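Local coordinates for choline kinase (Streptococcus pneumoniae, PDB 4R78), which probably phosphorylates choline in its role as a choline kinase, a phosphotransferase with a protein kinase-like fold, at residues Ile111-Ile122 / Pro199-Leu210. Numbering follows the deposited sequence.
With AMP (adenosine monophosphate), chain C.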
loop_
_atom_site.group_PDB
_atom_site.type_symbol
_atom_site.label_atom_id
_atom_site.label_comp_id
_atom_site.label_asym_id
_atom_site.label_seq_id
_atom_site.Cartn_x
_atom_site.Cartn_y
_atom_site.Cartn_z
ATOM N N ILE A 111 -10.859 9.127 -13.050
ATOM C CA ILE A 111 -11.186 10.505 -12.730
ATOM C C ILE A 111 -10.326 11.418 -13.592
ATOM O O ILE A 111 -9.103 11.473 -13.428
ATOM C CB ILE A 111 -10.984 10.805 -11.233
ATOM C CG1 ILE A 111 -11.847 9.856 -10.389
ATOM C CG2 ILE A 111 -11.301 12.278 -10.934
ATOM C CD1 ILE A 111 -11.644 9.977 -8.900
ATOM N N GLU A 112 -10.977 12.116 -14.519
ATOM C CA GLU A 112 -10.286 13.019 -15.432
ATOM C C GLU A 112 -9.691 14.214 -14.704
ATOM O O GLU A 112 -10.328 14.794 -13.818
ATOM C CB GLU A 112 -11.217 13.503 -16.542
ATOM C CG GLU A 112 -11.228 12.609 -17.769
ATOM C CD GLU A 112 -11.243 13.399 -19.067
ATOM O OE1 GLU A 112 -12.012 14.380 -19.170
ATOM O OE2 GLU A 112 -10.478 13.036 -19.985
ATOM N N SER A 113 -8.463 14.558 -15.088
ATOM C CA SER A 113 -7.732 15.709 -14.546
ATOM C C SER A 113 -7.506 15.606 -13.035
ATOM O O SER A 113 -7.398 16.619 -12.338
ATOM C CB SER A 113 -8.432 17.023 -14.916
ATOM O OG SER A 113 -8.480 17.185 -16.324
ATOM N N ALA A 114 -7.436 14.371 -12.544
ATOM C CA ALA A 114 -7.155 14.109 -11.139
ATOM C C ALA A 114 -5.714 14.480 -10.817
ATOM O O ALA A 114 -4.821 14.325 -11.655
ATOM C CB ALA A 114 -7.417 12.644 -10.803
ATOM N N ILE A 115 -5.499 14.987 -9.606
ATOM C CA ILE A 115 -4.162 15.324 -9.142
ATOM C C ILE A 115 -3.687 14.272 -8.145
ATOM O O ILE A 115 -4.297 14.081 -7.089
ATOM C CB ILE A 115 -4.093 16.742 -8.510
ATOM C CG1 ILE A 115 -4.442 17.819 -9.543
ATOM C CG2 ILE A 115 -2.710 17.015 -7.919
ATOM C CD1 ILE A 115 -5.916 18.194 -9.584
ATOM N N THR A 116 -2.602 13.591 -8.498
ATOM C CA THR A 116 -1.983 12.605 -7.623
ATOM C C THR A 116 -1.053 13.333 -6.660
ATOM O O THR A 116 -0.214 14.135 -7.080
ATOM C CB THR A 116 -1.196 11.564 -8.441
ATOM O OG1 THR A 116 -2.068 10.973 -9.412
ATOM C CG2 THR A 116 -0.636 10.472 -7.546
ATOM N N LEU A 117 -1.214 13.072 -5.366
ATOM C CA LEU A 117 -0.381 13.733 -4.364
ATOM C C LEU A 117 1.038 13.174 -4.361
ATOM O O LEU A 117 1.280 12.055 -4.808
ATOM C CB LEU A 117 -0.997 13.634 -2.960
ATOM C CG LEU A 117 -2.360 14.282 -2.670
ATOM C CD1 LEU A 117 -2.573 14.404 -1.164
ATOM C CD2 LEU A 117 -2.527 15.644 -3.336
ATOM N N ASP A 118 1.973 13.986 -3.880
ATOM C CA ASP A 118 3.347 13.553 -3.633
ATOM C C ASP A 118 3.735 14.058 -2.239
ATOM O O ASP A 118 2.905 14.659 -1.564
ATOM C CB ASP A 118 4.290 14.075 -4.727
ATOM C CG ASP A 118 4.286 15.587 -4.839
ATOM O OD1 ASP A 118 4.859 16.248 -3.955
ATOM O OD2 ASP A 118 3.732 16.116 -5.826
ATOM N N SER A 119 4.973 13.828 -1.805
ATOM C CA SER A 119 5.384 14.238 -0.449
ATOM C C SER A 119 5.143 15.719 -0.154
ATOM O O SER A 119 4.688 16.078 0.934
ATOM C CB SER A 119 6.852 13.921 -0.192
ATOM O OG SER A 119 7.683 14.844 -0.876
ATOM N N THR A 120 5.453 16.579 -1.122
ATOM C CA THR A 120 5.321 18.017 -0.923
ATOM C C THR A 120 3.862 18.438 -0.807
ATOM O O THR A 120 3.508 19.209 0.084
ATOM C CB THR A 120 6.030 18.825 -2.031
ATOM O OG1 THR A 120 5.251 18.774 -3.234
ATOM C CG2 THR A 120 7.424 18.259 -2.283
ATOM N N SER A 121 3.014 17.928 -1.701
ATOM C CA SER A 121 1.604 18.303 -1.675
ATOM C C SER A 121 0.855 17.696 -0.490
ATOM O O SER A 121 -0.076 18.307 0.024
ATOM C CB SER A 121 0.904 17.990 -3.001
ATOM O OG SER A 121 1.025 16.627 -3.350
ATOM N N ILE A 122 1.274 16.510 -0.045
ATOM C CA ILE A 122 0.654 15.871 1.116
ATOM C C ILE A 122 0.846 16.718 2.382
ATOM O O ILE A 122 -0.034 16.779 3.243
ATOM C CB ILE A 122 1.159 14.407 1.308
ATOM C CG1 ILE A 122 0.124 13.572 2.065
ATOM C CG2 ILE A 122 2.517 14.362 1.986
ATOM C CD1 ILE A 122 0.274 12.075 1.861
ATOM N N PRO A 199 2.427 8.490 -0.668
ATOM C CA PRO A 199 1.648 9.695 -0.960
ATOM C C PRO A 199 0.848 9.602 -2.257
ATOM O O PRO A 199 -0.228 10.199 -2.352
ATOM C CB PRO A 199 2.706 10.804 -1.038
ATOM C CG PRO A 199 3.988 10.118 -1.209
ATOM C CD PRO A 199 3.875 8.765 -0.601
ATOM N N GLU A 200 1.352 8.840 -3.228
ATOM C CA GLU A 200 0.659 8.682 -4.512
ATOM C C GLU A 200 -0.623 7.848 -4.413
ATOM O O GLU A 200 -1.347 7.695 -5.400
ATOM C CB GLU A 200 1.603 8.152 -5.606
ATOM C CG GLU A 200 2.107 6.721 -5.419
ATOM C CD GLU A 200 3.418 6.632 -4.640
ATOM O OE1 GLU A 200 4.101 5.590 -4.761
ATOM O OE2 GLU A 200 3.772 7.582 -3.904
ATOM N N ASN A 201 -0.908 7.319 -3.223
ATOM C CA ASN A 201 -2.200 6.677 -2.972
ATOM C C ASN A 201 -3.283 7.666 -2.542
ATOM O O ASN A 201 -4.415 7.275 -2.258
ATOM C CB ASN A 201 -2.063 5.512 -1.985
ATOM C CG ASN A 201 -1.572 4.241 -2.656
ATOM O OD1 ASN A 201 -1.564 4.140 -3.883
ATOM N ND2 ASN A 201 -1.165 3.265 -1.859
ATOM N N PHE A 202 -2.930 8.949 -2.508
ATOM C CA PHE A 202 -3.912 10.009 -2.330
ATOM C C PHE A 202 -4.085 10.732 -3.654
ATOM O O PHE A 202 -3.106 11.192 -4.253
ATOM C CB PHE A 202 -3.467 10.991 -1.244
ATOM C CG PHE A 202 -3.449 10.408 0.144
ATOM C CD1 PHE A 202 -4.565 10.511 0.969
ATOM C CD2 PHE A 202 -2.314 9.770 0.631
ATOM C CE1 PHE A 202 -4.550 9.982 2.265
ATOM C CE2 PHE A 202 -2.288 9.234 1.922
ATOM C CZ PHE A 202 -3.409 9.343 2.737
ATOM N N ILE A 203 -5.326 10.803 -4.122
ATOM C CA ILE A 203 -5.623 11.494 -5.376
ATOM C C ILE A 203 -6.784 12.461 -5.170
ATOM O O ILE A 203 -7.709 12.186 -4.399
ATOM C CB ILE A 203 -5.886 10.520 -6.569
ATOM C CG1 ILE A 203 -7.170 9.713 -6.357
ATOM C CG2 ILE A 203 -4.679 9.601 -6.807
ATOM C CD1 ILE A 203 -7.721 9.090 -7.631
ATOM N N GLU A 204 -6.710 13.599 -5.846
ATOM C CA GLU A 204 -7.685 14.664 -5.662
ATOM C C GLU A 204 -8.511 14.870 -6.927
ATOM O O GLU A 204 -7.964 14.985 -8.026
ATOM C CB GLU A 204 -6.975 15.961 -5.255
ATOM C CG GLU A 204 -7.883 17.043 -4.693
ATOM C CD GLU A 204 -7.096 18.203 -4.111
ATOM O OE1 GLU A 204 -6.585 18.073 -2.977
ATOM O OE2 GLU A 204 -6.988 19.245 -4.788
ATOM N N SER A 205 -9.831 14.883 -6.753
ATOM C CA SER A 205 -10.779 15.236 -7.809
ATOM C C SER A 205 -10.588 16.706 -8.185
ATOM O O SER A 205 -10.204 17.511 -7.333
ATOM C CB SER A 205 -12.209 15.013 -7.306
ATOM O OG SER A 205 -13.179 15.460 -8.244
ATOM N N PRO A 206 -10.851 17.062 -9.459
ATOM C CA PRO A 206 -10.818 18.478 -9.845
ATOM C C PRO A 206 -11.790 19.352 -9.038
ATOM O O PRO A 206 -11.611 20.570 -8.982
ATOM C CB PRO A 206 -11.213 18.455 -11.329
ATOM C CG PRO A 206 -11.807 17.097 -11.571
ATOM C CD PRO A 206 -11.107 16.187 -10.616
ATOM N N GLN A 207 -12.798 18.731 -8.421
ATOM C CA GLN A 207 -13.767 19.444 -7.578
ATOM C C GLN A 207 -13.350 19.528 -6.105
ATOM O O GLN A 207 -14.056 20.127 -5.285
ATOM C CB GLN A 207 -15.163 18.823 -7.703
ATOM C CG GLN A 207 -15.900 19.195 -8.989
ATOM C CD GLN A 207 -15.422 18.409 -10.192
ATOM O OE1 GLN A 207 -15.512 17.181 -10.221
ATOM N NE2 GLN A 207 -14.912 19.113 -11.197
ATOM N N GLY A 208 -12.213 18.918 -5.771
ATOM C CA GLY A 208 -11.609 19.079 -4.447
ATOM C C GLY A 208 -11.599 17.864 -3.537
ATOM O O GLY A 208 -10.802 17.805 -2.591
ATOM N N ARG A 209 -12.487 16.906 -3.805
ATOM C CA ARG A 209 -12.577 15.682 -3.003
ATOM C C ARG A 209 -11.281 14.878 -3.049
ATOM O O ARG A 209 -10.739 14.612 -4.125
ATOM C CB ARG A 209 -13.751 14.810 -3.462
ATOM C CG ARG A 209 -13.969 13.553 -2.622
ATOM C CD ARG A 209 -15.235 12.818 -3.041
ATOM N NE ARG A 209 -15.400 11.561 -2.313
ATOM C CZ ARG A 209 -16.405 10.705 -2.496
ATOM N NH1 ARG A 209 -17.358 10.954 -3.387
ATOM N NH2 ARG A 209 -16.457 9.591 -1.779
ATOM N N LEU A 210 -10.801 14.507 -1.867
ATOM C CA LEU A 210 -9.585 13.721 -1.736
ATOM C C LEU A 210 -9.928 12.254 -1.511
ATOM O O LEU A 210 -10.725 11.922 -0.633
ATOM C CB LEU A 210 -8.725 14.250 -0.581
ATOM C CG LEU A 210 -7.317 13.670 -0.422
ATOM C CD1 LEU A 210 -6.467 13.929 -1.663
ATOM C CD2 LEU A 210 -6.644 14.247 0.812
HETATM P P AMP C . -0.126 4.084 -7.418
HETATM O O1P AMP C . 0.441 2.907 -6.661
HETATM O O2P AMP C . 0.863 4.782 -8.319
HETATM O O3P AMP C . -0.968 5.012 -6.576
HETATM O "O5'" AMP C . -1.189 3.436 -8.440
HETATM C "C5'" AMP C . -2.369 4.152 -8.802
HETATM C "C4'" AMP C . -1.993 5.425 -9.548
HETATM O "O4'" AMP C . -2.849 5.594 -10.684
HETATM C "C3'" AMP C . -2.169 6.656 -8.673
HETATM O "O3'" AMP C . -0.905 7.141 -8.206
HETATM C "C2'" AMP C . -2.863 7.676 -9.554
HETATM O "O2'" AMP C . -1.911 8.566 -10.136
HETATM C "C1'" AMP C . -3.498 6.872 -10.674
HETATM N N9 AMP C . -4.959 6.715 -10.435
HETATM C C8 AMP C . -5.530 5.802 -9.625
HETATM N N7 AMP C . -6.881 5.906 -9.621
HETATM C C5 AMP C . -7.200 6.907 -10.455
HETATM C C6 AMP C . -8.455 7.542 -10.916
HETATM N N6 AMP C . -9.652 7.099 -10.462
HETATM N N1 AMP C . -8.363 8.564 -11.799
HETATM C C2 AMP C . -7.172 9.007 -12.252
HETATM N N3 AMP C . -5.991 8.476 -11.874
HETATM C C4 AMP C . -5.935 7.441 -10.993
#
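Ile115 and Glu204 exchange two backbone hydrogen bonds, Ile115 N to Glu204 O (2.9 Å) and Glu204 N to Ile115 O (2.8 Å), which identifies them as an antiparallel hydrogen-bonded pair. A third bond, from Leu117 N to Phe202 O, is nearly straight, with 171° at the hydrogen. Thr116 and Ile203 form the intervening non-hydrogen-bonded pair, their side chains on the face that meets AMP. There Thr116 OG1 lies 2.5 Å from the ribose O2', a short hydrogen bond, while O3' donates to Glu200 O. Ile111 N donates to adenine N1 (2.8 Å), and Ile203 CD1 packs 3.6 Å from C5 of the base. This is the nucleotide site of a protein kinase-like fold: 111-114, a type II turn following strand 105-109, leads from the five-stranded sheet to the small sheet of 115-116, 202-204 and 210-212. On the other face, Glu204 forms a salt bridge with Lys125. Just past strand 115-116, Leu117 CD1 reaches Phe202 CB (3.5 Å). Ile122, its CG1 anti to the backbone N (chi1 -155°), brings CD1 obliquely to Phe202 CD2 (3.7 Å), with Ile129 and Leu230 adding to this apolar cluster. At the opposite end, the Pro206 ring rests against Ile111 CG2 through CD.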